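Local coordinates for scytalidopepsin B (Scytalidium lignicola, PDB 2IFR), which is a glutamic peptidase, an acid protease that hydrolyses peptide bonds in proteins, at residues T163-T168 against T199-S204; E85-Q90 against L108-K113; T22-S27 against F156-E161. All blocks are in the same frame, centred on the assembly; numbering follows the deposited sequence.

Contact 1: residues T163-T168 against T199-S204; sequences TDCSVT and TTVSCS
The backbone N of Cys165 donates to Thr199 O over 2.8 Å, nearly straight (N-H...O 166°) and in the carbonyl plane, where the chain turns at Asp164 into the later part of strand 155-169 and strand 200-205 begins. Asp164 makes the corner by taking left-handed backbone angles (phi 52°), a conformation aspartate adopts fairly readily. The turn points its own N to a water, 2.7 Å from Asp164 N, which accepts that N-H. The same water is hydrogen-bonded to two hydroxyls, 2.7 Å from Thr199 OG1 and 2.8 Å from Thr200 OG1, so it ties the N-H at the corner to the hydroxyls of two consecutive threonines. Thr200 keeps its methyl for Thr163: the two side chains run alongside each other, CG2 to CG2 at 4.1 Å, while Thr163 OG1 turns to Thr22 O on the neighbouring strand. On the buried side, SG of Cys165 lies beside its own backbone N (chi1 -67°) and meets the CG2 branch of Val201 at 4.0 Å. Phe133 and Leu176 also touch this sulfur-bearing residue, a small apolar group fitting a place among larger ones; it belongs to none of the three disulfides, whereas Cys203 farther along is joined to Cys194. The chemistry is therefore split: one direct backbone bond and a bridging water hold the partly exposed corner, and thiol-to-valine packing closes its inner side.

Contact 2: residues E85-Q90 against L108-K113; sequences EGDSIQ and LTTGQK
The carboxylate of Asp87 has one face overlaid by the methyls of two threonines: Thr109 CG2 sits 3.5 Å from Asp87 OD1, and Thr110 CG2 lies over the same face at 4.2 Å from Asp87 OD2. Asp87 OD2 accepts from Ser84 N and from Asn107 ND2, and these two donors help fix the rotation of the carboxylate. The side chains of Asp87 and Thr109 cross at about a right angle. With chi1 at -56°, Thr109 lays its hydroxyl beside its own backbone N and sends it to the strand edge, where Ser88 N donates to Thr109 OG1 over 2.9 Å; threonine suits the place by offering an acceptor to the backbone and a methyl to the carboxylate. Leu108 N returns a bond to Ser88 O, 2.8 Å long and bent at the hydrogen (134°). Residues 108-111 form the turn of the beta hairpin 100-107/112-118: residues 108-110 have helical backbone angles, Asn107 OD1 receives the N-H groups of Thr109 and Thr110, and Gly111 and Gln112 opposite Asn107 form a G1 beta bulge, with Gly111 at the positive phi that glycine adopts easily. Leu108 spreads its branches along strand 88-95, CD1 at 4.0 Å from Ser88 OG and CD2 at 4.1 Å from Gln90 CB, where Thr22 of the next strand also touches it.

Contact 3: residues T22-S27 against F156-E161; sequences TANVPS and FSPAVE
Asn24, Ser27 and Phe156 all place the first atom beyond CB between the backbone N and the carbonyl carbon, and each does so to a different end. For Asn24 (chi1 57°) this swings the amide across to the backbone of Ala159 and Glu161, a polar group set against a looped-out piece of chain. For Ser27 (chi1 65°) it brings OG to 3.0 Å from Ser157 O. Phe156 (chi1 55°) leads its ring away from segment 22-27, toward Trp58 and Tyr205, leaving its CB against Pro26. Strands 16-29 and 155-169 are antiparallel neighbours in the beta-sandwich expected of this concanavalin-like family, but here their pairing is interrupted. Ser27 and Ser157 form a hydrogen-bonded pair, with Ser27 N to Ser157 O at 2.8 Å and Ser157 N to Ser27 O at 3.0 Å. Directly beyond it a cis peptide precedes Pro158, and the chain bulges outward before strand structure resumes at Val160. Farther along, Ala23 CA makes a CA-H...O contact with Glu161 O at 3.2 Å. Pro26, having no N-H to leave unpaired, packs its ring against both ends of the interrupted pairing: CG reaches the CG2 branch of Val160 at 3.7 Å, and CB approaches Phe156 CB at 4.0 Å. Trp58 of strand 51-60 touches both Pro26 and Val160. Asn24 O is buried without a polar partner, with Val160 CG1 lying 3.8 Å from it.

The contacts lie along a run of antiparallel neighbours, 112-118, 100-107, 88-95, 16-29, 155-169 and 200-205; contact 2 reaches over from the 100-107/112-118 turn to 88-95. Contact 3 is central: its centre lies about 12 Å from that of contact 2 and about 13 Å from that of contact 1, whereas contacts 1 and 2 are about 17 Å apart between centres and do not touch. Strand 155-169 serves contacts 3 and 1, and backbone bonds from Ile89 to Ala23 and from Thr163 to Thr22 tie the set together. Along the chain, contact 2 is nested within the loop that contact 3 closes, and contact 1 follows. Distant parts of the sequence thus become neighbours in the beta-rich peptidase fold.

Contact 1: residues T163-T168 against T199-S204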
ATOM      1  N   THR A 163      -0.918  -6.113 -10.861  1.00 24.67           N
ATOM      2  CA  THR A 163      -1.641  -6.802 -11.938  1.00 25.04           C
ATOM      3  C   THR A 163      -2.770  -7.628 -11.334  1.00 25.93           C
ATOM      4  O   THR A 163      -2.732  -7.957 -10.105  1.00 24.23           O
ATOM      5  CB  THR A 163      -0.701  -7.709 -12.754  1.00 26.79           C
ATOM      6  OG1 THR A 163       0.020  -8.576 -11.867  1.00 27.50           O
ATOM      7  CG2 THR A 163       0.312  -6.856 -13.538  1.00 25.14           C
ATOM      8  N   ASP A 164      -3.763  -7.958 -12.151  1.00 26.50           N
ATOM      9  CA  ASP A 164      -4.938  -8.700 -11.701  1.00 29.19           C
ATOM     10  C   ASP A 164      -5.546  -8.020 -10.494  1.00 29.69           C
ATOM     11  O   ASP A 164      -5.892  -8.709  -9.464  1.00 28.79           O
ATOM     12  CB  ASP A 164      -4.575 -10.143 -11.340  1.00 33.75           C
ATOM     13  CG  ASP A 164      -4.219 -10.962 -12.554  1.00 37.38           C
ATOM     14  OD1 ASP A 164      -4.830 -10.716 -13.627  1.00 39.62           O
ATOM     15  OD2 ASP A 164      -3.341 -11.850 -12.441  1.00 40.70           O
ATOM     16  N   CYS A 165      -5.670  -6.694 -10.560  1.00 27.42           N
ATOM     17  CA  CYS A 165      -6.268  -5.944  -9.462  1.00 26.80           C
ATOM     18  C   CYS A 165      -7.708  -6.401  -9.343  1.00 28.19           C
ATOM     19  O   CYS A 165      -8.394  -6.660 -10.395  1.00 26.18           O
ATOM     20  CB  CYS A 165      -6.233  -4.437  -9.734  1.00 25.85           C
ATOM     21  SG  CYS A 165      -4.536  -3.795  -9.755  1.00 25.34           S
ATOM     22  N   SER A 166      -8.191  -6.512  -8.112  1.00 26.44           N
ATOM     23  CA  SER A 166      -9.560  -6.956  -7.897  1.00 27.28           C
ATOM     24  C   SER A 166     -10.115  -6.247  -6.690  1.00 26.42           C
ATOM     25  O   SER A 166      -9.454  -6.195  -5.611  1.00 28.14           O
ATOM     26  CB  SER A 166      -9.597  -8.483  -7.697  1.00 26.80           C
ATOM     27  OG  SER A 166     -10.863  -8.893  -7.228  1.00 31.05           O
ATOM     28  N   VAL A 167     -11.286  -5.643  -6.856  1.00 26.27           N
ATOM     29  CA  VAL A 167     -11.958  -4.945  -5.763  1.00 28.58           C
ATOM     30  C   VAL A 167     -13.390  -5.451  -5.813  1.00 30.80           C
ATOM     31  O   VAL A 167     -13.947  -5.654  -6.944  1.00 32.25           O
ATOM     32  CB  VAL A 167     -11.992  -3.380  -5.962  1.00 28.02           C
ATOM     33  CG1 VAL A 167     -12.797  -2.727  -4.841  1.00 26.44           C
ATOM     34  CG2 VAL A 167     -10.577  -2.806  -5.959  1.00 24.84           C
ATOM     35  N   THR A 168     -13.987  -5.709  -4.651  1.00 32.62           N
ATOM     36  CA  THR A 168     -15.393  -6.146  -4.603  1.00 33.16           C
ATOM     37  C   THR A 168     -16.120  -5.285  -3.600  1.00 34.78           C
ATOM     38  O   THR A 168     -15.509  -4.778  -2.594  1.00 33.42           O
ATOM     39  CB  THR A 168     -15.576  -7.669  -4.215  1.00 32.24           C
ATOM     40  OG1 THR A 168     -14.960  -7.944  -2.950  1.00 32.02           O
ATOM     41  CG2 THR A 168     -14.970  -8.561  -5.275  1.00 31.22           C
ATOM     42  N   THR A 199      -7.031  -4.213 -15.646  1.00 25.11           N
ATOM     43  CA  THR A 199      -6.999  -4.642 -14.229  1.00 25.50           C
ATOM     44  C   THR A 199      -5.572  -4.407 -13.723  1.00 25.22           C
ATOM     45  O   THR A 199      -5.104  -5.065 -12.729  1.00 26.15           O
ATOM     46  CB  THR A 199      -7.385  -6.160 -14.079  1.00 24.77           C
ATOM     47  OG1 THR A 199      -6.575  -6.946 -14.961  1.00 27.77           O
ATOM     48  CG2 THR A 199      -8.863  -6.388 -14.461  1.00 26.12           C
ATOM     49  N   THR A 200      -4.875  -3.460 -14.357  1.00 22.55           N
ATOM     50  CA  THR A 200      -3.475  -3.164 -13.994  1.00 20.32           C
ATOM     51  C   THR A 200      -3.268  -1.713 -13.556  1.00 21.15           C
ATOM     52  O   THR A 200      -3.789  -0.761 -14.214  1.00 20.31           O
ATOM     53  CB  THR A 200      -2.531  -3.451 -15.198  1.00 20.01           C
ATOM     54  OG1 THR A 200      -2.697  -4.801 -15.629  0.50 10.35           O
ATOM     55  CG2 THR A 200      -1.052  -3.225 -14.817  0.50 12.13           C
ATOM     56  N   VAL A 201      -2.559  -1.511 -12.449  1.00 21.47           N
ATOM     57  CA  VAL A 201      -2.202  -0.155 -11.975  1.00 19.57           C
ATOM     58  C   VAL A 201      -0.674  -0.204 -12.096  1.00 22.55           C
ATOM     59  O   VAL A 201       0.031  -1.020 -11.391  1.00 23.38           O
ATOM     60  CB  VAL A 201      -2.618   0.114 -10.513  1.00 19.44           C
ATOM     61  CG1 VAL A 201      -2.112   1.506 -10.065  1.00 20.73           C
ATOM     62  CG2 VAL A 201      -4.149   0.089 -10.397  1.00 18.54           C
ATOM     63  N   SER A 202      -0.126   0.617 -12.978  1.00 22.63           N
ATOM     64  CA  SER A 202       1.312   0.601 -13.231  1.00 23.68           C
ATOM     65  C   SER A 202       1.956   1.908 -12.796  1.00 23.88           C
ATOM     66  O   SER A 202       1.526   3.031 -13.235  1.00 22.34           O
ATOM     67  CB  SER A 202       1.544   0.344 -14.717  1.00 24.66           C
ATOM     68  OG  SER A 202       2.937   0.369 -15.003  1.00 32.59           O
ATOM     69  N   CYS A 203       2.977   1.813 -11.954  1.00 22.00           N
ATOM     70  CA  CYS A 203       3.603   3.010 -11.445  1.00 21.10           C
ATOM     71  C   CYS A 203       5.088   3.071 -11.750  1.00 20.54           C
ATOM     72  O   CYS A 203       5.886   2.259 -11.191  1.00 21.20           O
ATOM     73  CB  CYS A 203       3.420   3.082  -9.938  1.00 21.27           C
ATOM     74  SG  CYS A 203       1.754   3.411  -9.270  1.00 25.11           S
ATOM     75  N   SER A 204       5.487   4.023 -12.589  1.00 17.81           N
ATOM     76  CA  SER A 204       6.893   4.190 -12.921  1.00 16.15           C
ATOM     77  C   SER A 204       7.524   5.253 -12.039  1.00 15.63           C
ATOM     78  O   SER A 204       6.866   6.289 -11.700  1.00 17.26           O
ATOM     79  CB  SER A 204       7.061   4.659 -14.371  1.00 16.26           C
ATOM     80  OG  SER A 204       6.744   3.623 -15.273  1.00 18.63           O
TER
HETATM   81  O   HOH W   1      -3.865  -7.144 -14.752  1.00 28.45           O

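Contact 2: residues E85-Q90 against L108-K113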
ATOM      1  N   GLU A  85      14.491  -8.785  -5.265  1.00 30.60           N
ATOM      2  CA  GLU A  85      14.222  -8.086  -6.504  1.00 30.98           C
ATOM      3  C   GLU A  85      13.626  -9.064  -7.496  1.00 29.28           C
ATOM      4  O   GLU A  85      14.099 -10.215  -7.623  1.00 29.34           O
ATOM      5  CB  GLU A  85      15.540  -7.514  -7.049  1.00 34.93           C
ATOM      6  CG  GLU A  85      15.404  -6.465  -8.151  1.00 41.30           C
ATOM      7  CD  GLU A  85      14.822  -7.023  -9.437  1.00 46.99           C
ATOM      8  OE1 GLU A  85      15.307  -8.089  -9.890  1.00 49.12           O
ATOM      9  OE2 GLU A  85      13.884  -6.398 -10.007  1.00 50.17           O
ATOM     10  N   GLY A  86      12.584  -8.657  -8.189  1.00 26.07           N
ATOM     11  CA  GLY A  86      12.000  -9.532  -9.176  1.00 24.97           C
ATOM     12  C   GLY A  86      10.935 -10.470  -8.651  1.00 25.13           C
ATOM     13  O   GLY A  86      10.203 -11.097  -9.473  1.00 24.86           O
ATOM     14  N   ASP A  87      10.802 -10.618  -7.335  1.00 24.61           N
ATOM     15  CA  ASP A  87       9.755 -11.534  -6.839  1.00 25.35           C
ATOM     16  C   ASP A  87       8.381 -10.995  -7.175  1.00 26.32           C
ATOM     17  O   ASP A  87       8.191  -9.754  -7.402  1.00 25.37           O
ATOM     18  CB  ASP A  87       9.844 -11.716  -5.330  1.00 25.93           C
ATOM     19  CG  ASP A  87      11.063 -12.511  -4.910  1.00 27.94           C
ATOM     20  OD1 ASP A  87      11.741 -13.080  -5.798  1.00 24.48           O
ATOM     21  OD2 ASP A  87      11.334 -12.558  -3.692  1.00 25.24           O
ATOM     22  N   SER A  88       7.412 -11.889  -7.212  1.00 25.97           N
ATOM     23  CA  SER A  88       6.051 -11.520  -7.516  1.00 26.40           C
ATOM     24  C   SER A  88       5.269 -11.737  -6.231  1.00 27.34           C
ATOM     25  O   SER A  88       5.208 -12.887  -5.695  1.00 28.05           O
ATOM     26  CB  SER A  88       5.549 -12.391  -8.652  1.00 25.74           C
ATOM     27  OG  SER A  88       4.199 -12.102  -8.918  1.00 31.85           O
ATOM     28  N   ILE A  89       4.695 -10.658  -5.706  1.00 27.29           N
ATOM     29  CA  ILE A  89       3.977 -10.673  -4.437  1.00 26.97           C
ATOM     30  C   ILE A  89       2.478 -10.449  -4.539  1.00 27.68           C
ATOM     31  O   ILE A  89       2.019  -9.340  -4.987  1.00 25.31           O
ATOM     32  CB  ILE A  89       4.511  -9.568  -3.493  1.00 27.22           C
ATOM     33  CG1 ILE A  89       6.046  -9.592  -3.438  1.00 27.73           C
ATOM     34  CG2 ILE A  89       3.879  -9.703  -2.118  1.00 24.60           C
ATOM     35  CD1 ILE A  89       6.640 -10.873  -2.905  1.00 30.44           C
ATOM     36  N   GLN A  90       1.687 -11.443  -4.130  1.00 27.26           N
ATOM     37  CA  GLN A  90       0.239 -11.272  -4.150  1.00 28.58           C
ATOM     38  C   GLN A  90      -0.173 -10.653  -2.814  1.00 29.23           C
ATOM     39  O   GLN A  90       0.141 -11.219  -1.709  1.00 29.73           O
ATOM     40  CB  GLN A  90      -0.460 -12.603  -4.360  1.00 30.51           C
ATOM     41  CG  GLN A  90      -1.937 -12.452  -4.522  1.00 34.91           C
ATOM     42  CD  GLN A  90      -2.582 -13.723  -5.019  1.00 40.68           C
ATOM     43  OE1 GLN A  90      -2.492 -14.800  -4.327  1.00 42.42           O
ATOM     44  NE2 GLN A  90      -3.178 -13.647  -6.126  1.00 42.89           N
ATOM     45  N   LEU A 108       4.741 -15.285  -4.378  1.00 32.64           N
ATOM     46  CA  LEU A 108       4.494 -16.335  -5.340  1.00 33.53           C
ATOM     47  C   LEU A 108       5.785 -16.891  -5.884  1.00 34.29           C
ATOM     48  O   LEU A 108       5.815 -18.017  -6.440  1.00 36.25           O
ATOM     49  CB  LEU A 108       3.653 -15.814  -6.492  1.00 34.41           C
ATOM     50  CG  LEU A 108       2.339 -15.144  -6.120  1.00 34.83           C
ATOM     51  CD1 LEU A 108       1.612 -14.731  -7.416  1.00 34.15           C
ATOM     52  CD2 LEU A 108       1.480 -16.101  -5.298  1.00 35.60           C
ATOM     53  N   THR A 109       6.872 -16.160  -5.730  1.00 33.81           N
ATOM     54  CA  THR A 109       8.129 -16.658  -6.266  1.00 33.37           C
ATOM     55  C   THR A 109       8.782 -17.682  -5.340  1.00 34.30           C
ATOM     56  O   THR A 109       9.390 -18.676  -5.822  1.00 35.43           O
ATOM     57  CB  THR A 109       9.098 -15.486  -6.540  1.00 32.36           C
ATOM     58  OG1 THR A 109       8.453 -14.553  -7.419  1.00 29.20           O
ATOM     59  CG2 THR A 109      10.370 -15.985  -7.210  1.00 31.76           C
ATOM     60  N   THR A 110       8.660 -17.489  -4.034  1.00 35.12           N
ATOM     61  CA  THR A 110       9.282 -18.402  -3.068  1.00 36.39           C
ATOM     62  C   THR A 110       8.314 -19.433  -2.470  1.00 38.11           C
ATOM     63  O   THR A 110       8.757 -20.475  -1.868  1.00 38.51           O
ATOM     64  CB  THR A 110       9.896 -17.616  -1.911  1.00 34.87           C
ATOM     65  OG1 THR A 110       8.859 -16.922  -1.212  1.00 32.97           O
ATOM     66  CG2 THR A 110      10.903 -16.594  -2.437  1.00 34.52           C
ATOM     67  N   GLY A 111       7.019 -19.182  -2.610  1.00 36.86           N
ATOM     68  CA  GLY A 111       6.036 -20.088  -2.053  1.00 38.05           C
ATOM     69  C   GLY A 111       5.719 -19.785  -0.595  1.00 38.36           C
ATOM     70  O   GLY A 111       5.052 -20.610   0.089  1.00 40.49           O
ATOM     71  N   GLN A 112       6.168 -18.644  -0.080  1.00 38.28           N
ATOM     72  CA  GLN A 112       5.890 -18.291   1.314  1.00 38.17           C
ATOM     73  C   GLN A 112       4.635 -17.447   1.398  1.00 39.20           C
ATOM     74  O   GLN A 112       4.305 -16.647   0.435  1.00 39.08           O
ATOM     75  CB  GLN A 112       7.035 -17.511   1.910  1.00 39.53           C
ATOM     76  CG  GLN A 112       8.374 -18.041   1.535  1.00 43.71           C
ATOM     77  CD  GLN A 112       9.458 -17.045   1.851  1.00 46.64           C
ATOM     78  OE1 GLN A 112      10.059 -17.097   2.988  1.00 48.18           O
ATOM     79  NE2 GLN A 112       9.694 -16.180   0.952  1.00 46.68           N
ATOM     80  N   LYS A 113       3.942 -17.556   2.524  1.00 37.21           N
ATOM     81  CA  LYS A 113       2.702 -16.832   2.708  1.00 37.36           C
ATOM     82  C   LYS A 113       2.436 -16.537   4.168  1.00 37.72           C
ATOM     83  O   LYS A 113       2.690 -17.397   5.089  1.00 37.47           O
ATOM     84  CB  LYS A 113       1.562 -17.639   2.104  1.00 36.53           C
ATOM     85  CG  LYS A 113       0.202 -17.019   2.259  1.00 38.33           C
ATOM     86  CD  LYS A 113      -0.802 -17.799   1.451  1.00 39.11           C
ATOM     87  CE  LYS A 113      -2.219 -17.426   1.836  1.00 43.53           C
ATOM     88  NZ  LYS A 113      -3.210 -18.174   1.021  1.00 44.08           N
TER

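Contact 3: residues T22-S27 against F156-E161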
ATOM      1  N   THR A  22      -1.334  -8.521  -7.552  1.00 24.18           N
ATOM      2  CA  THR A  22      -0.011  -9.091  -7.506  1.00 24.55           C
ATOM      3  C   THR A  22       0.941  -7.965  -7.966  1.00 24.68           C
ATOM      4  O   THR A  22       0.680  -7.295  -9.015  1.00 25.36           O
ATOM      5  CB  THR A  22       0.067 -10.284  -8.461  1.00 26.72           C
ATOM      6  OG1 THR A  22      -0.785 -11.326  -7.977  1.00 27.66           O
ATOM      7  CG2 THR A  22       1.491 -10.806  -8.572  1.00 27.90           C
ATOM      8  N   ALA A  23       1.998  -7.695  -7.210  1.00 22.72           N
ATOM      9  CA  ALA A  23       2.954  -6.648  -7.604  1.00 22.00           C
ATOM     10  C   ALA A  23       4.357  -7.221  -7.670  1.00 22.33           C
ATOM     11  O   ALA A  23       4.709  -8.159  -6.869  1.00 21.30           O
ATOM     12  CB  ALA A  23       2.914  -5.483  -6.612  1.00 17.18           C
ATOM     13  N   ASN A  24       5.171  -6.700  -8.591  1.00 21.66           N
ATOM     14  CA  ASN A  24       6.571  -7.162  -8.740  1.00 21.25           C
ATOM     15  C   ASN A  24       7.454  -6.346  -7.806  1.00 21.57           C
ATOM     16  O   ASN A  24       7.170  -5.124  -7.521  1.00 20.76           O
ATOM     17  CB  ASN A  24       7.017  -6.984 -10.194  1.00 21.83           C
ATOM     18  CG  ASN A  24       6.873  -5.534 -10.670  1.00 23.93           C
ATOM     19  OD1 ASN A  24       7.934  -4.816 -10.876  1.00 25.36           O
ATOM     20  ND2 ASN A  24       5.681  -5.102 -10.818  1.00 17.59           N
ATOM     21  N   VAL A  25       8.524  -6.960  -7.317  1.00 21.05           N
ATOM     22  CA  VAL A  25       9.430  -6.276  -6.421  1.00 21.63           C
ATOM     23  C   VAL A  25      10.505  -5.642  -7.307  1.00 23.01           C
ATOM     24  O   VAL A  25      11.175  -6.355  -8.114  1.00 20.92           O
ATOM     25  CB  VAL A  25      10.079  -7.281  -5.412  1.00 22.05           C
ATOM     26  CG1 VAL A  25      10.985  -6.549  -4.457  1.00 22.01           C
ATOM     27  CG2 VAL A  25       8.967  -8.011  -4.608  1.00 21.80           C
ATOM     28  N   PRO A  26      10.696  -4.313  -7.202  1.00 23.46           N
ATOM     29  CA  PRO A  26      11.695  -3.578  -7.998  1.00 21.57           C
ATOM     30  C   PRO A  26      13.062  -3.496  -7.318  1.00 22.77           C
ATOM     31  O   PRO A  26      13.188  -3.835  -6.089  1.00 22.53           O
ATOM     32  CB  PRO A  26      11.086  -2.188  -8.084  1.00 18.61           C
ATOM     33  CG  PRO A  26      10.571  -2.009  -6.641  1.00 21.93           C
ATOM     34  CD  PRO A  26       9.884  -3.380  -6.386  1.00 22.42           C
ATOM     35  N   SER A  27      14.088  -3.122  -8.044  1.00 21.86           N
ATOM     36  CA  SER A  27      15.374  -2.871  -7.445  1.00 24.51           C
ATOM     37  C   SER A  27      15.263  -1.389  -7.059  1.00 23.48           C
ATOM     38  O   SER A  27      14.564  -0.636  -7.748  1.00 24.20           O
ATOM     39  CB  SER A  27      16.524  -3.112  -8.405  1.00 27.82           C
ATOM     40  OG  SER A  27      16.493  -2.189  -9.476  1.00 35.89           O
ATOM     41  N   PHE A 156      13.343   3.608  -8.205  1.00 17.36           N
ATOM     42  CA  PHE A 156      13.138   2.169  -8.356  1.00 18.60           C
ATOM     43  C   PHE A 156      12.958   1.812  -9.802  1.00 18.67           C
ATOM     44  O   PHE A 156      12.472   2.656 -10.619  1.00 19.02           O
ATOM     45  CB  PHE A 156      11.928   1.663  -7.530  1.00 17.28           C
ATOM     46  CG  PHE A 156      10.623   2.378  -7.823  1.00 18.72           C
ATOM     47  CD1 PHE A 156       9.769   1.921  -8.833  1.00 17.39           C
ATOM     48  CD2 PHE A 156      10.226   3.472  -7.051  1.00 17.64           C
ATOM     49  CE1 PHE A 156       8.534   2.547  -9.068  1.00 17.50           C
ATOM     50  CE2 PHE A 156       8.997   4.110  -7.271  1.00 18.76           C
ATOM     51  CZ  PHE A 156       8.140   3.646  -8.289  1.00 17.01           C
ATOM     52  N   SER A 157      13.273   0.572 -10.133  1.00 18.96           N
ATOM     53  CA  SER A 157      13.176   0.116 -11.504  1.00 22.15           C
ATOM     54  C   SER A 157      13.066  -1.404 -11.511  1.00 21.10           C
ATOM     55  O   SER A 157      13.701  -2.082 -10.658  1.00 22.57           O
ATOM     56  CB  SER A 157      14.471   0.540 -12.230  1.00 24.27           C
ATOM     57  OG  SER A 157      14.476   0.004 -13.527  1.00 33.22           O
ATOM     58  N   PRO A 158      12.247  -1.985 -12.399  1.00 20.81           N
ATOM     59  CA  PRO A 158      11.393  -1.342 -13.403  1.00 20.17           C
ATOM     60  C   PRO A 158      10.170  -0.823 -12.651  1.00 20.18           C
ATOM     61  O   PRO A 158      10.152  -0.775 -11.365  1.00 19.29           O
ATOM     62  CB  PRO A 158      11.024  -2.496 -14.329  1.00 21.98           C
ATOM     63  CG  PRO A 158      10.879  -3.657 -13.306  1.00 22.73           C
ATOM     64  CD  PRO A 158      12.130  -3.457 -12.463  1.00 19.48           C
ATOM     65  N   ALA A 159       9.144  -0.454 -13.401  1.00 20.53           N
ATOM     66  CA  ALA A 159       7.910   0.056 -12.820  1.00 20.31           C
ATOM     67  C   ALA A 159       7.279  -0.992 -11.897  1.00 19.81           C
ATOM     68  O   ALA A 159       7.416  -2.240 -12.148  1.00 18.73           O
ATOM     69  CB  ALA A 159       6.918   0.409 -13.946  1.00 17.48           C
ATOM     70  N   VAL A 160       6.624  -0.533 -10.834  1.00 18.19           N
ATOM     71  CA  VAL A 160       5.926  -1.448  -9.951  1.00 18.63           C
ATOM     72  C   VAL A 160       4.513  -1.529 -10.496  1.00 20.99           C
ATOM     73  O   VAL A 160       3.768  -0.486 -10.585  1.00 18.82           O
ATOM     74  CB  VAL A 160       5.870  -0.952  -8.507  1.00 20.27           C
ATOM     75  CG1 VAL A 160       5.026  -1.934  -7.666  1.00 20.21           C
ATOM     76  CG2 VAL A 160       7.268  -0.895  -7.954  1.00 20.34           C
ATOM     77  N   GLU A 161       4.129  -2.735 -10.891  1.00 24.28           N
ATOM     78  CA  GLU A 161       2.813  -2.974 -11.462  1.00 24.98           C
ATOM     79  C   GLU A 161       1.929  -3.892 -10.638  1.00 24.18           C
ATOM     80  O   GLU A 161       2.321  -5.062 -10.318  1.00 22.86           O
ATOM     81  CB  GLU A 161       2.978  -3.582 -12.843  1.00 28.42           C
ATOM     82  CG  GLU A 161       3.812  -2.729 -13.734  1.00 36.22           C
ATOM     83  CD  GLU A 161       3.700  -3.128 -15.187  1.00 42.72           C
ATOM     84  OE1 GLU A 161       4.361  -2.451 -16.008  1.00 44.36           O
ATOM     85  OE2 GLU A 161       2.955  -4.106 -15.497  1.00 45.84           O
TER